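Local coordinates for beta-1,3-xylanase (Alcaligenes sp., PDB 2COV), which binds beta-1,3-xylan through this family 31 carbohydrate-binding module, which probably helps hold the xylanase on its polysaccharide substrate, at residues W32-N37 with F71-R76; D11-N16 with V25-K30; C40-C45 with Q65-T70. All coordinates share one frame; numbering follows the deposited sequence.

Overall arrangement
From the N terminus, interaction 2 comes first: residues 11-16 and 25-30 pair as the two arms of the hairpin of strands 13-19 and 22-28, with eight residues between them, mostly the rest of the two strands. The chain then enters 32-37, which pairs across 33 intervening residues with the far end of strand 66-75, and this closes interaction 1. Within that span lies interaction 3, where the turn at 40-45 meets the start of the same strand 66-75. Interactions 1 and 3 thus fasten strand 66-75 at two places about 18 Å apart, centre to centre. Interaction 2 meets both, His27 packing on Trp32 and Phe71, and Phe13 and Val25 on Leu69.

Interaction 1: residues W32-N37 with F71-R76; sequences WSAGWN and FKVEDR
Val73 lies on a face of the Trp32 ring and Glu74 on a face of Trp36. Val73 CG1 stands 3.6 Å from the centroid of the five-membered ring of Trp32 and almost on the normal, a close CH-pi contact. The edge of that indole, near its plane, meets the carboxylate of Asp75, turned 85° from the ring, with OD1 3.4 Å from Trp32 CD1; the same OD1 is hydrogen-bonded to Gln82 NE2. At the other end the six-membered ring reaches tip to tip toward Phe71, Trp32 CH2 lying 3.6 Å from Phe71 CE2 with the ring planes inclined at 52°. Over Trp36, Glu74 CB is 3.4 Å from the centroid of the five-membered ring, while Lys72 CB lies at the edge. Trp36 NE1 is bonded to Tyr38 OH of a second subunit.

Glu74 carries the polar side of the contact. From CG, anti to the backbone N (chi1 -167°), the chain turns at chi2, which leads CD off an extended course, and the carboxylate ends beside Ser33 and Gly35. Ser33 OG donates to Glu74 OE1 over 2.6 Å from above the carboxylate plane, and Gly35 N comes to the same oxygen on its anti side, at 2.9 Å and nearly straight. Glu74 OE2 bonds to Gly78 N in the following loop. The backbone adds Ala34 N to Glu74 O and Glu74 N to Trp36 O (3.0 Å), and Asn37 and Val73 form an antiparallel non-hydrogen-bonded pair. The contact joins the loop leading into strand 37-41 to the end of strand 66-75, its neighbour in the antiparallel sheet.

One carboxylate oxygen gripped by two donors, with the second oxygen bonded too, would hold Glu74 against rotation and probably stabilise its ionised form. The buried acid thus ties the irregular segment 32-36 to the strand end, while its CB packs on the face of Trp36, beside another subunit.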
loop_
_atom_site.group_PDB
_atom_site.type_symbol
_atom_site.label_atom_id
_atom_site.label_comp_id
_atom_site.label_asym_id
_atom_site.label_seq_id
_atom_site.Cartn_x
_atom_site.Cartn_y
_atom_site.Cartn_z
ATOM N N TRP A 32 -14.391 -14.327 -9.445
ATOM C CA TRP A 32 -13.057 -13.863 -9.859
ATOM C C TRP A 32 -12.260 -14.975 -10.504
ATOM O O TRP A 32 -12.427 -16.136 -10.121
ATOM C CB TRP A 32 -12.281 -13.361 -8.690
ATOM C CG TRP A 32 -13.009 -12.437 -7.757
ATOM C CD1 TRP A 32 -13.158 -11.105 -7.877
ATOM C CD2 TRP A 32 -13.566 -12.798 -6.515
ATOM N NE1 TRP A 32 -13.841 -10.642 -6.808
ATOM C CE2 TRP A 32 -14.087 -11.647 -5.948
ATOM C CE3 TRP A 32 -13.684 -13.998 -5.812
ATOM C CZ2 TRP A 32 -14.699 -11.653 -4.707
ATOM C CZ3 TRP A 32 -14.249 -13.991 -4.586
ATOM C CH2 TRP A 32 -14.777 -12.853 -4.064
ATOM N N SER A 33 -11.309 -14.660 -11.359
ATOM C CA SER A 33 -10.437 -15.709 -11.867
ATOM C C SER A 33 -9.660 -16.381 -10.727
ATOM O O SER A 33 -9.465 -17.564 -10.758
ATOM C CB SER A 33 -9.516 -15.127 -12.941
ATOM O OG SER A 33 -8.835 -13.964 -12.528
ATOM N N ALA A 34 -9.210 -15.630 -9.742
ATOM C CA ALA A 34 -8.756 -16.186 -8.498
ATOM C C ALA A 34 -7.616 -17.174 -8.670
ATOM O O ALA A 34 -7.544 -18.206 -8.013
ATOM C CB ALA A 34 -9.883 -16.717 -7.672
ATOM N N GLY A 35 -6.609 -16.817 -9.491
ATOM C CA GLY A 35 -5.387 -17.628 -9.556
ATOM C C GLY A 35 -4.628 -17.701 -8.271
ATOM O O GLY A 35 -3.894 -18.642 -8.025
ATOM N N TRP A 36 -4.730 -16.646 -7.485
ATOM C CA TRP A 36 -4.264 -16.605 -6.093
ATOM C C TRP A 36 -5.321 -15.895 -5.250
ATOM O O TRP A 36 -6.193 -15.175 -5.790
ATOM C CB TRP A 36 -2.859 -15.954 -5.933
ATOM C CG TRP A 36 -2.788 -14.548 -6.469
ATOM C CD1 TRP A 36 -2.348 -14.168 -7.694
ATOM C CD2 TRP A 36 -3.238 -13.316 -5.838
ATOM N NE1 TRP A 36 -2.462 -12.853 -7.884
ATOM C CE2 TRP A 36 -3.009 -12.288 -6.755
ATOM C CE3 TRP A 36 -3.775 -13.024 -4.601
ATOM C CZ2 TRP A 36 -3.358 -10.986 -6.475
ATOM C CZ3 TRP A 36 -4.110 -11.709 -4.313
ATOM C CH2 TRP A 36 -3.951 -10.708 -5.254
ATOM N N ASN A 37 -5.257 -16.135 -3.923
ATOM C CA ASN A 37 -6.113 -15.424 -2.963
ATOM C C ASN A 37 -5.473 -15.447 -1.609
ATOM O O ASN A 37 -4.801 -16.420 -1.254
ATOM C CB ASN A 37 -7.528 -16.041 -2.915
ATOM C CG ASN A 37 -7.588 -17.305 -2.070
ATOM O OD1 ASN A 37 -7.931 -17.222 -0.895
ATOM N ND2 ASN A 37 -7.211 -18.470 -2.653
ATOM N N PHE A 71 -9.651 -9.690 2.477
ATOM C CA PHE A 71 -9.639 -10.688 1.423
ATOM C C PHE A 71 -9.027 -10.047 0.209
ATOM O O PHE A 71 -9.431 -8.948 -0.211
ATOM C CB PHE A 71 -11.047 -11.156 1.069
ATOM C CG PHE A 71 -11.096 -12.239 0.022
ATOM C CD1 PHE A 71 -10.427 -13.424 0.225
ATOM C CD2 PHE A 71 -11.738 -12.107 -1.169
ATOM C CE1 PHE A 71 -10.387 -14.431 -0.727
ATOM C CE2 PHE A 71 -11.765 -13.108 -2.123
ATOM C CZ PHE A 71 -11.082 -14.234 -1.906
ATOM N N LYS A 72 -7.983 -10.686 -0.293
ATOM C CA LYS A 72 -7.283 -10.269 -1.494
ATOM C C LYS A 72 -7.401 -11.342 -2.553
ATOM O O LYS A 72 -7.185 -12.499 -2.268
ATOM C CB LYS A 72 -5.781 -10.034 -1.231
ATOM C CG LYS A 72 -5.423 -9.312 0.008
ATOM C CD LYS A 72 -3.958 -9.013 0.112
ATOM C CE LYS A 72 -3.586 -8.316 1.402
ATOM N NZ LYS A 72 -2.135 -8.050 1.510
ATOM N N VAL A 73 -7.751 -10.955 -3.766
ATOM C CA VAL A 73 -7.984 -11.943 -4.781
ATOM C C VAL A 73 -7.525 -11.525 -6.143
ATOM O O VAL A 73 -7.761 -10.385 -6.567
ATOM C CB VAL A 73 -9.479 -12.380 -4.767
ATOM C CG1 VAL A 73 -10.470 -11.259 -5.162
ATOM C CG2 VAL A 73 -9.692 -13.619 -5.645
ATOM N N GLU A 74 -6.877 -12.431 -6.857
ATOM C CA GLU A 74 -6.492 -12.255 -8.273
ATOM C C GLU A 74 -7.733 -12.169 -9.107
ATOM O O GLU A 74 -8.695 -12.873 -8.903
ATOM C CB GLU A 74 -5.665 -13.481 -8.663
ATOM C CG GLU A 74 -4.935 -13.362 -9.952
ATOM C CD GLU A 74 -5.780 -13.599 -11.202
ATOM O OE1 GLU A 74 -6.589 -14.554 -11.267
ATOM O OE2 GLU A 74 -5.569 -12.798 -12.176
ATOM N N ASP A 75 -7.769 -11.228 -10.083
ATOM C CA ASP A 75 -8.948 -11.059 -10.915
ATOM C C ASP A 75 -8.560 -10.647 -12.300
ATOM O O ASP A 75 -7.460 -10.193 -12.553
ATOM C CB ASP A 75 -9.924 -9.979 -10.302
ATOM C CG ASP A 75 -11.456 -10.260 -10.856
ATOM O OD1 ASP A 75 -12.173 -9.408 -10.668
ATOM O OD2 ASP A 75 -11.707 -11.321 -11.488
ATOM N N ARG A 76 -9.467 -10.891 -13.228
ATOM C CA ARG A 76 -9.313 -10.379 -14.622
ATOM C C ARG A 76 -8.241 -11.174 -15.353
ATOM O O ARG A 76 -7.613 -10.673 -16.275
ATOM C CB ARG A 76 -8.973 -8.838 -14.654
ATOM C CG ARG A 76 -9.703 -7.868 -13.663
ATOM C CD ARG A 76 -10.866 -7.492 -14.320
ATOM N NE ARG A 76 -11.889 -6.707 -13.633
ATOM C CZ ARG A 76 -12.983 -6.417 -14.389
ATOM N NH1 ARG A 76 -13.986 -5.785 -13.913
ATOM N NH2 ARG A 76 -12.981 -6.683 -15.733
#

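Interaction 2: residues D11-N16 with V25-K30; sequences DDFNFN and VYHVDK
Tyr26 meets Asn14, and His27 meets Phe13, through different first torsions. Tyr26 CG sits between the backbone N and the carbonyl carbon (chi1 67°), and the ring lies alongside Asn14, whose O is over one face while its CB is 3.5 Å from Tyr26 CZ. Asn16 ND2, whose main polar partner is Asn96 O, lies 3.5 Å from Tyr26 CE2. His27 CG is anti to its N (chi1 -157°); that ring has Asp12 O and Phe13 CA over one face, and its CD2 lies 3.5 Å from Phe13 CB. Its ND1 donates to Val28 O, 2.8 Å away and in the ring plane, which fixes the ring's rotation.

Between the strands, Asn14 and Tyr26 form an antiparallel hydrogen-bonded pair, Asn14 N to Tyr26 O at 3.0 Å, and Val28 N extends the ladder to Asp12 O. A water links Tyr26 OH and Asp11 O.

An alanine at Tyr26 would probably leave a gap beside Asn14 and Asn16 and deprive the water of its phenol partner. The hairpin combines backbone pairing with a charged tie just beyond the strand ends, where Lys30 NZ meets Asp12 OD2 on its syn side in a 2.9 Å salt bridge and would tend to keep Asp12 ionised.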
loop_
_atom_site.group_PDB
_atom_site.type_symbol
_atom_site.label_atom_id
_atom_site.label_comp_id
_atom_site.label_asym_id
_atom_site.label_seq_id
_atom_site.Cartn_x
_atom_site.Cartn_y
_atom_site.Cartn_z
ATOM N N ASP A 11 -23.770 -11.676 4.941
ATOM C CA ASP A 11 -22.761 -11.103 4.092
ATOM C C ASP A 11 -21.802 -12.153 3.585
ATOM O O ASP A 11 -21.456 -13.091 4.268
ATOM C CB ASP A 11 -21.952 -10.036 4.874
ATOM C CG ASP A 11 -22.683 -8.694 5.067
ATOM O OD1 ASP A 11 -22.058 -7.862 5.722
ATOM O OD2 ASP A 11 -23.829 -8.461 4.600
ATOM N N ASP A 12 -21.453 -11.959 2.339
ATOM C CA ASP A 12 -20.489 -12.828 1.661
ATOM C C ASP A 12 -19.086 -12.779 2.237
ATOM O O ASP A 12 -18.366 -13.753 2.093
ATOM C CB ASP A 12 -20.437 -12.422 0.204
ATOM C CG ASP A 12 -21.662 -12.842 -0.606
ATOM O OD1 ASP A 12 -22.310 -13.850 -0.266
ATOM O OD2 ASP A 12 -21.846 -12.172 -1.631
ATOM N N PHE A 13 -18.707 -11.701 2.879
ATOM C CA PHE A 13 -17.418 -11.505 3.517
ATOM C C PHE A 13 -17.661 -11.595 5.007
ATOM O O PHE A 13 -18.333 -10.725 5.569
ATOM C CB PHE A 13 -16.897 -10.117 3.126
ATOM C CG PHE A 13 -15.473 -9.835 3.520
ATOM C CD1 PHE A 13 -15.000 -8.530 3.441
ATOM C CD2 PHE A 13 -14.596 -10.803 4.005
ATOM C CE1 PHE A 13 -13.734 -8.187 3.777
ATOM C CE2 PHE A 13 -13.298 -10.481 4.325
ATOM C CZ PHE A 13 -12.881 -9.174 4.217
ATOM N N ASN A 14 -17.231 -12.667 5.655
ATOM C CA ASN A 14 -17.681 -12.888 7.020
ATOM C C ASN A 14 -16.729 -13.850 7.743
ATOM O O ASN A 14 -15.628 -14.135 7.300
ATOM C CB ASN A 14 -19.127 -13.402 6.925
ATOM C CG ASN A 14 -20.058 -12.907 7.958
ATOM O OD1 ASN A 14 -21.284 -12.751 7.588
ATOM N ND2 ASN A 14 -19.623 -12.648 9.107
ATOM N N PHE A 15 -17.166 -14.268 8.923
ATOM C CA PHE A 15 -16.399 -15.212 9.745
ATOM C C PHE A 15 -17.287 -16.188 10.453
ATOM O O PHE A 15 -18.467 -15.944 10.679
ATOM C CB PHE A 15 -15.508 -14.502 10.746
ATOM C CG PHE A 15 -16.280 -13.861 11.849
ATOM C CD1 PHE A 15 -16.802 -12.607 11.726
ATOM C CD2 PHE A 15 -16.522 -14.559 13.052
ATOM C CE1 PHE A 15 -17.551 -12.021 12.757
ATOM C CE2 PHE A 15 -17.286 -13.979 14.062
ATOM C CZ PHE A 15 -17.753 -12.697 13.965
ATOM N N ASN A 16 -16.689 -17.351 10.780
ATOM C CA ASN A 16 -17.248 -18.326 11.655
ATOM C C ASN A 16 -16.435 -18.484 12.914
ATOM O O ASN A 16 -15.196 -18.503 12.892
ATOM C CB ASN A 16 -17.235 -19.722 10.997
ATOM C CG ASN A 16 -18.082 -19.803 9.754
ATOM O OD1 ASN A 16 -19.263 -19.435 9.774
ATOM N ND2 ASN A 16 -17.505 -20.331 8.672
ATOM N N VAL A 25 -12.096 -17.030 8.744
ATOM C CA VAL A 25 -12.439 -15.862 7.915
ATOM C C VAL A 25 -12.719 -16.376 6.536
ATOM O O VAL A 25 -12.018 -17.253 6.031
ATOM C CB VAL A 25 -11.301 -14.838 7.908
ATOM C CG1 VAL A 25 -11.618 -13.668 7.014
ATOM C CG2 VAL A 25 -10.961 -14.382 9.351
ATOM N N TYR A 26 -13.767 -15.913 5.896
ATOM C CA TYR A 26 -14.086 -16.376 4.555
ATOM C C TYR A 26 -14.727 -15.299 3.702
ATOM O O TYR A 26 -15.253 -14.308 4.147
ATOM C CB TYR A 26 -15.002 -17.589 4.615
ATOM C CG TYR A 26 -16.409 -17.312 5.151
ATOM C CD1 TYR A 26 -17.418 -16.871 4.319
ATOM C CD2 TYR A 26 -16.740 -17.548 6.492
ATOM C CE1 TYR A 26 -18.700 -16.633 4.797
ATOM C CE2 TYR A 26 -18.005 -17.320 6.945
ATOM C CZ TYR A 26 -18.984 -16.854 6.132
ATOM O OH TYR A 26 -20.278 -16.653 6.623
ATOM N N HIS A 27 -14.620 -15.531 2.385
ATOM C CA HIS A 27 -15.339 -14.780 1.402
ATOM C C HIS A 27 -15.985 -15.771 0.414
ATOM O O HIS A 27 -15.298 -16.557 -0.227
ATOM C CB HIS A 27 -14.495 -13.787 0.612
ATOM C CG HIS A 27 -15.300 -12.664 0.013
ATOM N ND1 HIS A 27 -16.353 -12.885 -0.857
ATOM C CD2 HIS A 27 -15.308 -11.328 0.285
ATOM C CE1 HIS A 27 -16.929 -11.711 -1.135
ATOM N NE2 HIS A 27 -16.310 -10.738 -0.459
ATOM N N VAL A 28 -17.299 -15.717 0.288
ATOM C CA VAL A 28 -18.022 -16.490 -0.705
ATOM C C VAL A 28 -17.498 -16.148 -2.109
ATOM O O VAL A 28 -17.177 -15.015 -2.429
ATOM C CB VAL A 28 -19.543 -16.210 -0.599
ATOM C CG1 VAL A 28 -20.340 -16.902 -1.708
ATOM C CG2 VAL A 28 -20.024 -16.717 0.742
ATOM N N ASP A 29 -17.394 -17.169 -2.962
ATOM C CA ASP A 29 -16.933 -16.961 -4.365
ATOM C C ASP A 29 -17.869 -16.033 -5.112
ATOM O O ASP A 29 -19.054 -16.341 -5.234
ATOM C CB ASP A 29 -16.892 -18.343 -5.024
ATOM C CG ASP A 29 -16.314 -18.310 -6.393
ATOM O OD1 ASP A 29 -15.719 -17.279 -6.772
ATOM O OD2 ASP A 29 -16.418 -19.363 -7.045
ATOM N N LYS A 30 -17.358 -14.959 -5.684
ATOM C CA LYS A 30 -18.129 -14.007 -6.525
ATOM C C LYS A 30 -17.655 -14.032 -7.969
ATOM O O LYS A 30 -18.021 -13.169 -8.773
ATOM C CB LYS A 30 -17.986 -12.594 -5.992
ATOM C CG LYS A 30 -18.450 -12.398 -4.558
ATOM C CD LYS A 30 -19.767 -12.999 -4.286
ATOM C CE LYS A 30 -20.850 -12.396 -5.088
ATOM N NZ LYS A 30 -22.199 -12.637 -4.462
HETATM O O HOH W 1 -22.077 -15.604 4.958
#

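Interaction 3: residues C40-C45 with Q65-T70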
loop_
_atom_site.group_PDB
_atom_site.type_symbol
_atom_site.label_atom_id
_atom_site.label_comp_id
_atom_site.label_asym_id
_atom_site.label_seq_id
_atom_site.Cartn_x
_atom_site.Cartn_y
_atom_site.Cartn_z
ATOM N N CYS A 40 -6.903 -12.706 5.447
ATOM C CA CYS A 40 -6.053 -12.099 6.485
ATOM C C CYS A 40 -6.874 -11.682 7.685
ATOM O O CYS A 40 -8.057 -11.294 7.578
ATOM C CB CYS A 40 -5.337 -10.836 5.984
ATOM S SG CYS A 40 -4.774 -10.895 4.276
ATOM N N LEU A 41 -6.194 -11.725 8.827
ATOM C CA LEU A 41 -6.751 -11.217 10.092
ATOM C C LEU A 41 -5.709 -10.249 10.633
ATOM O O LEU A 41 -4.561 -10.632 10.880
ATOM C CB LEU A 41 -6.921 -12.384 11.099
ATOM C CG LEU A 41 -7.684 -12.042 12.340
ATOM C CD1 LEU A 41 -9.141 -11.929 12.039
ATOM C CD2 LEU A 41 -7.455 -13.082 13.485
ATOM N N ASN A 42 -6.106 -9.003 10.812
ATOM C CA ASN A 42 -5.180 -7.986 11.232
ATOM C C ASN A 42 -3.905 -7.945 10.401
ATOM O O ASN A 42 -2.770 -7.707 10.904
ATOM C CB ASN A 42 -4.812 -8.078 12.737
ATOM C CG ASN A 42 -5.906 -7.651 13.662
ATOM O OD1 ASN A 42 -6.962 -7.135 13.226
ATOM N ND2 ASN A 42 -5.716 -7.865 14.944
ATOM N N ASP A 43 -4.068 -8.098 9.085
ATOM C CA ASP A 43 -2.972 -8.010 8.129
ATOM C C ASP A 43 -1.940 -9.142 8.213
ATOM O O ASP A 43 -0.861 -9.061 7.640
ATOM C CB ASP A 43 -2.226 -6.627 8.151
ATOM C CG ASP A 43 -3.162 -5.470 8.265
ATOM O OD1 ASP A 43 -3.166 -4.738 9.319
ATOM O OD2 ASP A 43 -3.959 -5.298 7.314
ATOM N N TYR A 44 -2.285 -10.216 8.930
ATOM C CA TYR A 44 -1.545 -11.494 8.889
ATOM C C TYR A 44 -2.282 -12.341 7.849
ATOM O O TYR A 44 -3.445 -12.641 8.062
ATOM C CB TYR A 44 -1.562 -12.142 10.262
ATOM C CG TYR A 44 -0.909 -13.487 10.270
ATOM C CD1 TYR A 44 0.439 -13.605 10.463
ATOM C CD2 TYR A 44 -1.654 -14.633 10.106
ATOM C CE1 TYR A 44 1.023 -14.864 10.468
ATOM C CE2 TYR A 44 -1.020 -15.888 10.116
ATOM C CZ TYR A 44 0.301 -15.980 10.257
ATOM O OH TYR A 44 0.918 -17.226 10.284
ATOM N N CYS A 45 -1.606 -12.578 6.740
ATOM C CA CYS A 45 -2.267 -13.145 5.541
ATOM C C CYS A 45 -1.798 -14.531 5.228
ATOM O O CYS A 45 -0.611 -14.818 5.285
ATOM C CB CYS A 45 -1.966 -12.264 4.337
ATOM S SG CYS A 45 -2.669 -10.544 4.483
ATOM N N GLN A 65 -12.627 -9.502 21.015
ATOM C CA GLN A 65 -11.679 -8.585 20.437
ATOM C C GLN A 65 -12.089 -8.217 19.004
ATOM O O GLN A 65 -12.884 -8.906 18.384
ATOM C CB GLN A 65 -10.259 -9.160 20.468
ATOM C CG GLN A 65 -9.755 -9.280 21.895
ATOM C CD GLN A 65 -9.546 -7.976 22.588
ATOM O OE1 GLN A 65 -10.156 -7.700 23.671
ATOM N NE2 GLN A 65 -8.639 -7.196 22.070
ATOM N N ASP A 66 -11.661 -7.024 18.612
ATOM C CA ASP A 66 -11.981 -6.466 17.302
ATOM C C ASP A 66 -10.835 -6.758 16.356
ATOM O O ASP A 66 -9.676 -6.633 16.730
ATOM C CB ASP A 66 -12.133 -4.954 17.360
ATOM C CG ASP A 66 -13.189 -4.527 18.297
ATOM O OD1 ASP A 66 -13.030 -3.390 18.880
ATOM O OD2 ASP A 66 -14.169 -5.288 18.440
ATOM N N TYR A 67 -11.145 -7.107 15.107
ATOM C CA TYR A 67 -10.177 -7.491 14.111
ATOM C C TYR A 67 -10.525 -6.851 12.771
ATOM O O TYR A 67 -11.697 -6.712 12.427
ATOM C CB TYR A 67 -10.223 -9.029 13.919
ATOM C CG TYR A 67 -9.728 -9.783 15.135
ATOM C CD1 TYR A 67 -10.627 -10.277 16.079
ATOM C CD2 TYR A 67 -8.376 -9.939 15.367
ATOM C CE1 TYR A 67 -10.194 -10.918 17.221
ATOM C CE2 TYR A 67 -7.920 -10.608 16.526
ATOM C CZ TYR A 67 -8.856 -11.055 17.456
ATOM O OH TYR A 67 -8.451 -11.675 18.587
ATOM N N LYS A 68 -9.489 -6.615 11.988
ATOM C CA LYS A 68 -9.671 -6.264 10.570
ATOM C C LYS A 68 -9.608 -7.554 9.752
ATOM O O LYS A 68 -8.596 -8.305 9.808
ATOM C CB LYS A 68 -8.590 -5.335 10.130
ATOM C CG LYS A 68 -8.626 -4.941 8.649
ATOM C CD LYS A 68 -7.288 -4.190 8.288
ATOM C CE LYS A 68 -7.106 -3.840 6.862
ATOM N NZ LYS A 68 -5.726 -3.201 6.777
ATOM N N LEU A 69 -10.663 -7.813 9.003
ATOM C CA LEU A 69 -10.608 -8.907 8.002
ATOM C C LEU A 69 -10.159 -8.348 6.689
ATOM O O LEU A 69 -10.611 -7.261 6.286
ATOM C CB LEU A 69 -12.023 -9.498 7.825
ATOM C CG LEU A 69 -12.818 -9.905 9.077
ATOM C CD1 LEU A 69 -14.118 -10.627 8.670
ATOM C CD2 LEU A 69 -11.951 -10.733 10.009
ATOM N N THR A 70 -9.367 -9.102 5.941
ATOM C CA THR A 70 -9.049 -8.710 4.562
ATOM C C THR A 70 -9.119 -9.947 3.681
ATOM O O THR A 70 -8.756 -11.045 4.057
ATOM C CB THR A 70 -7.607 -8.171 4.447
ATOM O OG1 THR A 70 -7.452 -7.063 5.350
ATOM C CG2 THR A 70 -7.209 -7.722 3.064
HETATM O O HOH W 2 -7.158 -6.958 17.272
HETATM O O HOH W 3 -6.621 -8.073 7.806
HETATM O O HOH W 4 -4.470 -6.678 5.150
#
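Asp43 and Lys68 form a salt bridge, Lys68 NZ lying 2.8 Å from Asp43 OD2 on its syn lone pair, at the tip of a lysine chain extended beyond CG. Asn42 holds Lys68 through both its backbone and its side chain: its N donates to Lys68 O, in the carbonyl plane, and its OD1 takes Lys68 N over 2.9 Å, nearly along the C=O axis. One water spans Asp43 N, Lys68 O and Thr70 OG1, and another bridges Asp43 OD2 to that hydroxyl, which also bonds to Asp85.

Two backbone bonds pair Cys40 with Thr70, Cys40 N to Thr70 O at 2.9 Å. The type I' turn from Leu41 to Tyr44 brings the chain back, and the Cys40–Cys45 disulfide, SG to SG 2.1 Å, joins the strand entering the turn to the strand leaving it.

Outward from the polar groups, Leu41 CD1 packs against Tyr67 CB at 3.6 Å and Leu69 CD2 at 3.7 Å. Leu41 and Leu69 also touch Val25 of strand 22-28, and Leu41 meets Phe59 of strand 54-60. In this all-beta module strand 37-41 lies between 44-51 and 66-75, and 66-75 has strand 80-89 as its other neighbour.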